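Local coordinates for heme-binding protein A / AI-2 binding protein A (Helicobacter pylori SS1, PDB 6OFQ), which probably binds peptides in the periplasm and delivers them to an ABC transporter, as a substrate-binding protein of family 5, and is seen here with the peptide STSA, at residues A[464-467]-A[468-471]; A[435-438]-A[439-443]; A[488-491]-A[492-495]; A[142-146]-A[147-151]; A[122-125]-A[126-129]. All coordinates share one frame; numbering follows the deposited sequence.

Contact 1. Residues A[464-467]-A[468-471]; sequences FSDL and LIKA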
# COMPACT_ATOMS: atom_id res chain seq x y z
N PHE A 464 -22.92 -5.24 -2.84
CA PHE A 464 -21.81 -4.77 -2.02
C PHE A 464 -21.32 -3.48 -2.66
O PHE A 464 -21.15 -2.44 -1.96
CB PHE A 464 -20.70 -5.81 -2.04
CG PHE A 464 -19.42 -5.42 -1.38
CD1 PHE A 464 -19.32 -5.50 -0.00
CD2 PHE A 464 -18.34 -5.03 -2.14
CE1 PHE A 464 -18.14 -5.15 0.61
CE2 PHE A 464 -17.12 -4.78 -1.55
CZ PHE A 464 -17.06 -4.81 -0.17
N SER A 465 -21.05 -3.51 -3.96
CA SER A 465 -20.47 -2.36 -4.63
C SER A 465 -21.38 -1.12 -4.65
O SER A 465 -20.90 -0.02 -4.33
CB SER A 465 -20.06 -2.71 -6.04
OG SER A 465 -19.02 -3.69 -6.09
N ASP A 466 -22.68 -1.38 -4.68
CA ASP A 466 -23.63 -0.26 -4.70
C ASP A 466 -23.63 0.45 -3.36
O ASP A 466 -23.75 1.69 -3.26
CB ASP A 466 -25.04 -0.71 -5.03
CG ASP A 466 -25.26 -1.07 -6.52
OD1 ASP A 466 -24.38 -0.77 -7.34
OD2 ASP A 466 -26.31 -1.73 -6.76
N LEU A 467 -23.47 -0.30 -2.26
CA LEU A 467 -23.37 0.36 -0.96
C LEU A 467 -22.13 1.18 -0.84
O LEU A 467 -22.16 2.29 -0.25
CB LEU A 467 -23.36 -0.67 0.18
CG LEU A 467 -24.70 -1.34 0.49
CD1 LEU A 467 -24.55 -2.62 1.31
CD2 LEU A 467 -25.61 -0.42 1.23
N LEU A 468 -21.02 0.69 -1.37
CA LEU A 468 -19.78 1.47 -1.36
C LEU A 468 -19.88 2.76 -2.16
O LEU A 468 -19.34 3.77 -1.75
CB LEU A 468 -18.59 0.68 -1.90
CG LEU A 468 -18.33 -0.69 -1.23
CD1 LEU A 468 -17.01 -1.28 -1.77
CD2 LEU A 468 -18.29 -0.59 0.27
N ILE A 469 -20.61 2.70 -3.28
CA ILE A 469 -20.85 3.89 -4.07
C ILE A 469 -21.70 4.89 -3.31
O ILE A 469 -21.37 6.07 -3.26
CB ILE A 469 -21.40 3.51 -5.45
CG1 ILE A 469 -20.37 2.74 -6.31
CG2 ILE A 469 -21.88 4.80 -6.16
CD1 ILE A 469 -20.99 2.00 -7.46
N LYS A 470 -22.78 4.43 -2.68
CA LYS A 470 -23.53 5.32 -1.81
C LYS A 470 -22.71 5.96 -0.74
O LYS A 470 -22.86 7.15 -0.42
CB LYS A 470 -24.67 4.59 -1.14
CG LYS A 470 -25.78 4.25 -2.09
CD LYS A 470 -26.94 3.62 -1.32
CE LYS A 470 -27.98 3.01 -2.23
NZ LYS A 470 -28.86 4.11 -2.66
N ALA A 471 -21.82 5.18 -0.14
CA ALA A 471 -20.97 5.70 0.93
C ALA A 471 -19.92 6.69 0.48
O ALA A 471 -19.48 7.50 1.29
CB ALA A 471 -20.27 4.60 1.68

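Contact 2. Residues A[435-438]-A[439-443]; sequences PDNF and LYTLW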
# COMPACT_ATOMS: atom_id res chain seq x y z
N PRO A 435 -12.54 3.49 5.19
CA PRO A 435 -12.93 2.18 4.63
C PRO A 435 -12.90 2.08 3.12
O PRO A 435 -12.69 0.97 2.59
CB PRO A 435 -14.33 1.92 5.23
CG PRO A 435 -14.33 2.73 6.50
CD PRO A 435 -13.59 3.97 6.14
N ASP A 436 -13.13 3.18 2.44
CA ASP A 436 -13.11 3.13 0.98
C ASP A 436 -11.83 2.55 0.40
O ASP A 436 -11.84 1.81 -0.60
CB ASP A 436 -13.34 4.53 0.41
CG ASP A 436 -13.45 4.56 -1.11
OD1 ASP A 436 -12.39 4.81 -1.72
OD2 ASP A 436 -14.54 4.43 -1.64
N ASN A 437 -10.72 2.85 1.06
CA ASN A 437 -9.35 2.48 0.60
C ASN A 437 -9.17 0.95 0.65
O ASN A 437 -8.19 0.47 0.03
CB ASN A 437 -8.32 3.24 1.42
CG ASN A 437 -6.87 2.89 1.08
OD1 ASN A 437 -6.17 2.31 1.94
ND2 ASN A 437 -6.39 3.21 -0.09
N PHE A 438 -9.96 0.25 1.46
CA PHE A 438 -9.94 -1.21 1.46
C PHE A 438 -11.12 -1.72 0.64
O PHE A 438 -10.96 -2.52 -0.32
CB PHE A 438 -9.96 -1.87 2.86
CG PHE A 438 -8.71 -1.64 3.70
CD1 PHE A 438 -8.37 -0.38 4.23
CD2 PHE A 438 -7.95 -2.74 4.09
CE1 PHE A 438 -7.25 -0.27 5.06
CE2 PHE A 438 -6.82 -2.59 4.90
CZ PHE A 438 -6.50 -1.36 5.41
N LEU A 439 -12.33 -1.39 1.08
CA LEU A 439 -13.50 -1.98 0.49
C LEU A 439 -13.65 -1.65 -0.99
O LEU A 439 -13.94 -2.55 -1.79
CB LEU A 439 -14.76 -1.57 1.22
CG LEU A 439 -14.78 -1.92 2.72
CD1 LEU A 439 -16.03 -1.29 3.35
CD2 LEU A 439 -14.75 -3.43 2.91
N TYR A 440 -13.46 -0.41 -1.41
CA TYR A 440 -13.67 -0.09 -2.82
C TYR A 440 -12.45 -0.42 -3.65
O TYR A 440 -12.52 -1.05 -4.73
CB TYR A 440 -14.09 1.37 -3.01
CG TYR A 440 -14.73 1.61 -4.37
CD1 TYR A 440 -16.05 1.24 -4.54
CD2 TYR A 440 -14.03 2.12 -5.44
CE1 TYR A 440 -16.68 1.38 -5.76
CE2 TYR A 440 -14.69 2.29 -6.68
CZ TYR A 440 -16.00 1.90 -6.76
OH TYR A 440 -16.79 2.03 -7.95
N THR A 441 -11.28 -0.07 -3.14
CA THR A 441 -10.08 -0.26 -3.93
C THR A 441 -9.77 -1.73 -4.16
O THR A 441 -9.15 -2.07 -5.17
CB THR A 441 -8.94 0.43 -3.19
OG1 THR A 441 -9.30 1.80 -3.02
CG2 THR A 441 -7.59 0.43 -3.97
N LEU A 442 -10.11 -2.60 -3.20
CA LEU A 442 -9.74 -4.03 -3.26
C LEU A 442 -10.87 -4.97 -3.55
O LEU A 442 -10.64 -6.12 -3.92
CB LEU A 442 -9.03 -4.52 -1.98
CG LEU A 442 -7.92 -3.59 -1.51
CD1 LEU A 442 -7.42 -4.07 -0.15
CD2 LEU A 442 -6.76 -3.48 -2.49
N TRP A 443 -12.11 -4.56 -3.32
CA TRP A 443 -13.24 -5.49 -3.33
C TRP A 443 -14.44 -5.13 -4.20
O TRP A 443 -15.46 -5.81 -4.20
CB TRP A 443 -13.72 -5.78 -1.89
CG TRP A 443 -12.63 -6.36 -0.96
CD1 TRP A 443 -11.86 -5.68 -0.07
CD2 TRP A 443 -12.19 -7.72 -0.94
NE1 TRP A 443 -10.94 -6.53 0.51
CE2 TRP A 443 -11.12 -7.79 -0.03
CE3 TRP A 443 -12.60 -8.87 -1.62
CZ2 TRP A 443 -10.50 -9.00 0.24
CZ3 TRP A 443 -11.94 -10.07 -1.32
CH2 TRP A 443 -10.92 -10.11 -0.41
O HOH W 1 -11.25 3.53 -3.88
O HOH W 2 -7.96 3.99 -2.42

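Contact 3. Residues A[488-491]-A[492-495]; sequences QEII and HKDA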
# COMPACT_ATOMS: atom_id res chain seq x y z
N GLN A 488 -20.05 -4.71 5.02
CA GLN A 488 -19.27 -5.73 5.70
C GLN A 488 -20.08 -6.97 5.92
O GLN A 488 -19.55 -8.07 5.86
CB GLN A 488 -18.68 -5.14 6.96
CG GLN A 488 -17.49 -4.25 6.70
CD GLN A 488 -17.11 -3.44 7.92
OE1 GLN A 488 -16.37 -3.91 8.79
NE2 GLN A 488 -17.74 -2.29 8.07
N GLU A 489 -21.38 -6.82 6.20
CA GLU A 489 -22.22 -8.01 6.26
C GLU A 489 -22.26 -8.84 4.98
O GLU A 489 -22.25 -10.07 4.97
CB GLU A 489 -23.66 -7.65 6.66
CG GLU A 489 -23.82 -7.00 8.00
CD GLU A 489 -25.27 -6.56 8.20
OE1 GLU A 489 -26.19 -6.55 7.32
OE2 GLU A 489 -25.46 -6.10 9.33
N ILE A 490 -22.40 -8.13 3.87
CA ILE A 490 -22.55 -8.77 2.55
C ILE A 490 -21.26 -9.53 2.23
O ILE A 490 -21.32 -10.70 1.82
CB ILE A 490 -22.93 -7.78 1.43
CG1 ILE A 490 -24.35 -7.24 1.72
CG2 ILE A 490 -22.85 -8.45 0.07
CD1 ILE A 490 -24.67 -6.14 0.75
N ILE A 491 -20.10 -8.91 2.36
CA ILE A 491 -18.88 -9.60 1.96
C ILE A 491 -18.60 -10.76 2.94
O ILE A 491 -18.14 -11.81 2.50
CB ILE A 491 -17.69 -8.63 1.83
CG1 ILE A 491 -16.47 -9.33 1.22
CG2 ILE A 491 -17.34 -7.97 3.14
CD1 ILE A 491 -15.32 -8.46 0.77
N HIS A 492 -18.91 -10.62 4.22
CA HIS A 492 -18.85 -11.75 5.13
C HIS A 492 -19.70 -12.94 4.69
O HIS A 492 -19.26 -14.09 4.66
CB HIS A 492 -19.21 -11.35 6.53
CG HIS A 492 -19.19 -12.47 7.51
ND1 HIS A 492 -18.04 -12.97 8.09
CD2 HIS A 492 -20.22 -13.14 8.06
CE1 HIS A 492 -18.38 -13.89 8.98
NE2 HIS A 492 -19.70 -13.97 9.02
N LYS A 493 -20.95 -12.62 4.34
CA LYS A 493 -21.82 -13.68 3.80
C LYS A 493 -21.33 -14.35 2.56
O LYS A 493 -21.45 -15.58 2.42
CB LYS A 493 -23.23 -13.07 3.58
CG LYS A 493 -24.23 -13.92 2.82
CD LYS A 493 -25.36 -13.12 2.16
CE LYS A 493 -24.96 -12.23 0.98
NZ LYS A 493 -24.98 -12.62 -0.47
N ASP A 494 -20.75 -13.57 1.65
CA ASP A 494 -20.25 -14.14 0.41
C ASP A 494 -18.89 -14.85 0.51
O ASP A 494 -18.55 -15.67 -0.34
CB ASP A 494 -20.15 -13.07 -0.70
CG ASP A 494 -21.45 -12.51 -1.16
OD1 ASP A 494 -22.45 -13.25 -1.06
OD2 ASP A 494 -21.47 -11.41 -1.75
N ALA A 495 -18.15 -14.54 1.55
CA ALA A 495 -16.85 -15.18 1.79
C ALA A 495 -15.95 -15.33 0.59
O ALA A 495 -15.49 -16.44 0.27
CB ALA A 495 -17.07 -16.54 2.49

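Contact 4. Residues A[142-146]-A[147-151]; sequences KYWEG and MGMSH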
# COMPACT_ATOMS: atom_id res chain seq x y z
N LYS A 142 -2.13 1.59 -12.30
CA LYS A 142 -2.96 0.63 -11.61
C LYS A 142 -3.92 1.17 -10.58
O LYS A 142 -5.11 0.82 -10.59
CB LYS A 142 -2.12 -0.52 -10.96
CG LYS A 142 -1.35 -1.39 -11.97
CD LYS A 142 -0.30 -2.27 -11.26
CE LYS A 142 0.87 -2.83 -12.05
NZ LYS A 142 1.62 -3.83 -11.24
N TYR A 143 -3.46 2.02 -9.67
CA TYR A 143 -4.36 2.64 -8.74
C TYR A 143 -5.40 3.44 -9.48
O TYR A 143 -6.56 3.42 -9.05
CB TYR A 143 -3.63 3.56 -7.76
CG TYR A 143 -3.22 2.94 -6.42
CD1 TYR A 143 -4.16 2.87 -5.41
CD2 TYR A 143 -1.91 2.60 -6.11
CE1 TYR A 143 -3.84 2.40 -4.14
CE2 TYR A 143 -1.55 2.14 -4.84
CZ TYR A 143 -2.54 2.09 -3.87
OH TYR A 143 -2.14 1.72 -2.60
N TRP A 144 -4.99 4.30 -10.41
CA TRP A 144 -5.93 5.19 -11.10
C TRP A 144 -7.08 4.39 -11.74
O TRP A 144 -8.27 4.74 -11.57
CB TRP A 144 -5.21 6.06 -12.14
CG TRP A 144 -6.06 7.03 -12.82
CD1 TRP A 144 -6.98 6.78 -13.80
CD2 TRP A 144 -6.10 8.45 -12.58
NE1 TRP A 144 -7.64 7.94 -14.12
CE2 TRP A 144 -7.11 9.00 -13.42
CE3 TRP A 144 -5.39 9.34 -11.76
CZ2 TRP A 144 -7.45 10.34 -13.40
CZ3 TRP A 144 -5.69 10.68 -11.78
CH2 TRP A 144 -6.73 11.19 -12.61
N GLU A 145 -6.70 3.33 -12.46
CA GLU A 145 -7.67 2.45 -13.09
C GLU A 145 -8.56 1.73 -12.11
O GLU A 145 -9.79 1.75 -12.18
CB GLU A 145 -7.01 1.48 -14.07
CG GLU A 145 -6.41 2.17 -15.28
CD GLU A 145 -7.45 2.98 -16.03
OE1 GLU A 145 -8.51 2.44 -16.39
OE2 GLU A 145 -7.25 4.21 -16.14
N GLY A 146 -7.93 1.14 -11.10
CA GLY A 146 -8.63 0.42 -10.08
C GLY A 146 -9.69 1.16 -9.32
O GLY A 146 -10.77 0.66 -8.94
N MET A 147 -9.27 2.37 -8.93
CA MET A 147 -10.15 3.26 -8.20
C MET A 147 -11.26 3.93 -9.05
O MET A 147 -12.15 4.62 -8.52
CB MET A 147 -9.33 4.33 -7.45
CG MET A 147 -8.49 3.75 -6.32
SD MET A 147 -7.39 4.94 -5.54
CE MET A 147 -8.48 6.23 -4.94
N GLY A 148 -11.12 3.89 -10.35
CA GLY A 148 -12.05 4.57 -11.25
C GLY A 148 -11.92 6.07 -11.18
O GLY A 148 -12.91 6.80 -11.28
N MET A 149 -10.70 6.56 -11.05
CA MET A 149 -10.50 8.00 -10.98
C MET A 149 -11.01 8.76 -12.23
O MET A 149 -11.43 9.93 -12.10
CB MET A 149 -9.02 8.29 -10.78
CG MET A 149 -8.51 7.94 -9.38
SD MET A 149 -9.11 8.98 -8.06
CE MET A 149 -8.15 10.44 -8.44
N SER A 150 -10.99 8.10 -13.38
CA SER A 150 -11.53 8.79 -14.57
C SER A 150 -13.04 8.91 -14.53
O SER A 150 -13.52 9.76 -15.29
CB SER A 150 -11.15 8.01 -15.83
OG SER A 150 -9.75 8.09 -16.07
N HIS A 151 -13.79 8.09 -13.80
CA HIS A 151 -15.20 8.26 -13.51
C HIS A 151 -15.46 9.37 -12.52
O HIS A 151 -16.57 9.92 -12.50
CB HIS A 151 -15.81 6.95 -13.01
CG HIS A 151 -15.62 5.84 -13.98
ND1 HIS A 151 -16.00 5.95 -15.30
CD2 HIS A 151 -14.97 4.65 -13.87
CE1 HIS A 151 -15.63 4.86 -15.95
NE2 HIS A 151 -15.04 4.04 -15.10
O HOH W 3 -10.17 5.35 -13.84
O HOH W 4 -8.29 6.26 -17.65

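Contact 5. Residues A[122-125]-A[126-129]; sequences SFER and QMDK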
# COMPACT_ATOMS: atom_id res chain seq x y z
N SER A 122 0.87 15.18 -14.26
CA SER A 122 0.87 14.02 -13.37
C SER A 122 -0.45 13.29 -13.33
O SER A 122 -0.48 12.08 -13.21
CB SER A 122 1.32 14.46 -11.98
OG SER A 122 2.65 14.96 -11.98
N PHE A 123 -1.53 14.08 -13.38
CA PHE A 123 -2.89 13.54 -13.37
C PHE A 123 -3.38 13.18 -14.76
O PHE A 123 -3.94 12.12 -14.97
CB PHE A 123 -3.88 14.52 -12.71
CG PHE A 123 -3.84 14.58 -11.19
CD1 PHE A 123 -2.75 15.08 -10.51
CD2 PHE A 123 -4.94 14.20 -10.46
CE1 PHE A 123 -2.67 15.04 -9.14
CE2 PHE A 123 -4.88 14.23 -9.11
CZ PHE A 123 -3.82 14.75 -8.46
N GLU A 124 -3.24 14.11 -15.72
CA GLU A 124 -3.76 13.92 -17.05
C GLU A 124 -3.16 12.73 -17.80
O GLU A 124 -3.86 12.07 -18.56
CB GLU A 124 -3.72 15.13 -17.95
CG GLU A 124 -4.59 16.29 -17.50
CD GLU A 124 -4.44 17.48 -18.46
OE1 GLU A 124 -3.40 17.67 -19.11
OE2 GLU A 124 -5.41 18.27 -18.39
N ARG A 125 -1.93 12.40 -17.47
CA ARG A 125 -1.33 11.25 -18.09
C ARG A 125 -2.07 9.97 -17.75
O ARG A 125 -2.01 8.99 -18.51
CB ARG A 125 0.13 11.19 -17.69
CG ARG A 125 0.38 10.77 -16.23
CD ARG A 125 1.80 11.05 -15.80
NE ARG A 125 2.04 10.65 -14.41
CZ ARG A 125 2.87 9.72 -13.98
NH1 ARG A 125 3.63 9.04 -14.81
NH2 ARG A 125 2.99 9.50 -12.67
N GLN A 126 -2.69 9.91 -16.58
CA GLN A 126 -3.45 8.75 -16.14
C GLN A 126 -4.88 8.82 -16.62
O GLN A 126 -5.47 7.77 -16.91
CB GLN A 126 -3.38 8.65 -14.61
CG GLN A 126 -1.97 8.83 -14.06
CD GLN A 126 -1.80 8.53 -12.57
OE1 GLN A 126 -2.22 7.43 -12.14
NE2 GLN A 126 -1.23 9.46 -11.79
N MET A 127 -5.43 10.02 -16.69
CA MET A 127 -6.84 10.23 -17.05
C MET A 127 -7.10 10.03 -18.56
O MET A 127 -8.17 9.54 -18.91
CB MET A 127 -7.23 11.65 -16.67
CG MET A 127 -8.73 11.85 -16.72
SD MET A 127 -9.19 13.25 -15.73
CE MET A 127 -8.35 14.59 -16.47
N ASP A 128 -6.15 10.48 -19.38
CA ASP A 128 -6.33 10.53 -20.85
C ASP A 128 -5.30 9.57 -21.45
O ASP A 128 -4.11 9.87 -21.43
CB ASP A 128 -6.08 11.99 -21.28
CG ASP A 128 -6.24 12.21 -22.78
OD1 ASP A 128 -6.28 11.22 -23.53
OD2 ASP A 128 -6.28 13.40 -23.15
N LYS A 129 -5.78 8.53 -22.11
CA LYS A 129 -4.89 7.55 -22.74
C LYS A 129 -3.98 8.15 -23.80
O LYS A 129 -2.86 7.69 -24.00
CB LYS A 129 -5.68 6.33 -23.23
CG LYS A 129 -6.65 5.75 -22.20
CD LYS A 129 -6.05 4.78 -21.18
CE LYS A 129 -5.86 3.42 -21.85
NZ LYS A 129 -4.53 2.76 -21.72

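Contact 1. Residues A[464-467]-A[468-471]
Phe464 and Leu468 meet one turn apart on the buried flank of an amphipathic alpha helix, 462-473, which lies against helices 436-443 and 477-494. The backbone bonds are the regular i to i+4 set: Leu468 N donates to Phe464 O, Ile469 N to Ser465 O, Lys470 N to Asp466 O and Ala471 N to Leu467 O, the straightest being that of Lys470 at 172°.

Among the side chains, Ser465 is tied by its hydroxyl: OG bonds to Ser461 O and is also reached by Lys445 N, which joins the start of this helix to the first residue of helix 445-449.

The apolar side chains face different neighbouring helices, Leu467 meeting Leu483 and Ile490 of helix 477-494 whereas Leu468 meets Leu439 and Tyr440 of helix 436-443. Phe464 reaches both neighbours, lying on Trp443 and Ile491. With CG placed anti to the backbone N (chi1 173°), its ring swings beside its own carbonyl and meets the leucine on one face, offset toward the rim. Leu468 CG sits 4.2 Å above that ring plane, while Leu468 CD1 comes to 3.5 Å from Phe464 CE2.

Contact 2. Residues A[435-438]-A[439-443]
Asp436 and Tyr440 run side by side in the first turn of helix 436-443, their carboxylate and ring planes only 15° apart. The touching atoms are Asp436 OD2 and Tyr440 CB, 3.4 Å from each other. Both side chains have CG anti to the backbone N (chi1 -176° for the aspartate, -162° for the tyrosine), which sends them the same way. One residue earlier, the same i to i+4 spacing brings Pro435 CB to 4.1 Å from Leu439 CD1.

Backbone carbonyls grip the turn. Pro435 O accepts from both Phe438 N and Leu439 N, and Asp436 O takes Tyr440 N and also Thr441 N, the latter at 3.2 Å. Phe438 O accepts from Leu442 N, which stands above the carbonyl plane, and Trp443 CD1 packs 3.3 Å from the same oxygen.

Two waters join the polar side chains around Thr441 OG1. One donates to Asp436 OD1 and lies 2.7 Å from Thr441 OG1; the other accepts from Asn437 ND2 and lies 2.6 Å from Thr441 OG1. The hydroxyl is thus linked through water to both Asp436 and Asn437.

Further out, Lys472 of helix 462-473 makes a salt bridge to Asp436 OD2 and a cation-pi contact with Tyr440, so one ammonium group serves both members of the pair. Asn437 OD1 accepts from Asp431 N and Trp428 NE1, fixing its amide against strand 423-429 and the loop beyond it. The arrangement is the N-terminal turn of helix 436-443, which follows strand 423-429 and packs between that strand, through Trp428, and helices 462-473 and 477-494 of this family 5 binding-protein fold.

Contact 3. Residues A[488-491]-A[492-495]
His492 N bonds to Gln488 O at 3.1 Å, the first of four successive i to i+4 links that carry helix 477-494 to its C-terminal end. Lys493 N to Glu489 O and Asp494 N to Ile490 O follow, and Ala495 N closes the series on Ile491 O in a bent hydrogen bond (N-H...O 135°). Ala495 is the first residue to leave helical geometry, with phi at 44°; strand 497-510 begins soon after.

Among the side chains, Ile490 and Asp494 lie alongside each other and point the same way, Ile490 CG2 being 3.7 Å from Asp494 OD2. That methyl group gets there because CG2 is anti to the backbone N. Ile490 also packs on Phe464 and Leu467 of helix 462-473. His492 places its CB 3.4 Å from Gln488 O, and its ring stacks on that of Tyr353.

Asp494 OD2 bonds to Tyr459 OH, while Asp494 OD1 takes Lys493 NZ in a salt bridge of 2.7 Å, met on the syn side but 32° out of the carboxylate plane. Lys493 touches a crystal neighbour, which may influence its pose; the bridge would favour a charged carboxylate, whereas the helix C terminus would probably work against the charge.

Contact 4. Residues A[142-146]-A[147-151]
Trp144 has CG anti to its backbone N (chi1 -176°), which folds the indole forward, and the backbone turn at Gly148 brings Met149 CB over the centre of that ring system. Met149 CB lies 3.4 Å from the centroid of the five-membered ring of Trp144 in a CH-pi contact. The Met149 side chain, with chi1 at -72° and further bends at chi2 and chi3, carries SD above the six-membered ring, 5.3 Å from its centroid. The indole edge is used as well: Trp144 NE1 donates to Ser150 OG at 2.9 Å, almost straight (177°) and in the ring plane.

The backbone between these groups is a Schellman motif. Met149 N bonds back to Trp144 O and Gly148 N to Glu145 O, 3.1 Å away, and Gly148, with positive phi, ends helix 142-147 while also standing at the N-cap position of helix 149-152. Met147 N to Tyr143 O is an ordinary helix bond just before it. A water accepts from Ser150 N and donates to Trp144 O.

Met147 SD approaches the edge of the Tyr143 ring, 3.8 Å from Tyr143 CD1. The hydroxyl of that tyrosine bonds to Asp431 OD2, and Phe183 lies nearly parallel to its ring.

Contact 5. Residues A[122-125]-A[126-129]
Ser122 O is gripped by two side chains of the next turn, Gln126 NE2 and Arg125 NE, each at 3.1 Å. They come from opposite faces of the carbonyl plane. The amide bond is nearly straight, at 172°, and Ser122 O lies almost in the amide plane of Gln126; the arginine bond is more bent. Arg125 and Gln126 run side by side and point the same way, with guanidinium and amide planes 69° apart, and Arg125 CG is 3.7 Å from Gln126 CG.

The arginine reaches back through its first torsion (chi1 72°), which puts CG between the backbone N and the carbonyl carbon; from there the chain is extended as far as NE. Beyond NE, Arg125 NH1 makes a salt bridge to Asp45. Gln126 NE2 has a second acceptor in Phe183 O, so both of these buried polar groups tie the helix to neighbouring parts of the chain.

Phe123 O also takes two donors, Met127 N at 3.1 Å and Gln126 N at 3.0 Å, the latter above its carbonyl plane. The final link of the helix, Asp128 N to Glu124 O, is 2.9 Å long. Glu124 and Asp128 turn to separate partners, Lys131 NZ for the first and Ala130 N for the second.

Phe123, Gln126 and Met127 together receive Trp144 of helix 142-147, and Met127 also touches Ile153 and Ile156 of strand 153-160. This is the C-terminal turn of an alpha helix packed on an antiparallel sheet, in which Gln126 N bonds i to i+3 and two side chains replace the usual i to i+4 donor at Ser122 O.

In the fold
From the N terminus, contact 5 comes first, in the last turns of helix 116-127, and contact 4 follows at the junction of helices 142-147 and 149-152. The two touch where Trp144 lies on Gln126 and Met127. Contact 2, on helix 436-443, comes much later in the chain yet packs against contact 4 through Thr441 and Tyr440, which meet Met147. Contacts 1 and 3 lie on the successive helices 462-473 and 477-494, and both touch contact 2. Each is local: four lie within a helix or at its end, and contact 4 turns the chain from one short helix into the next. All five are in series, and none nests or crosses. Together they link the sheets containing strands 153-160 and 497-510.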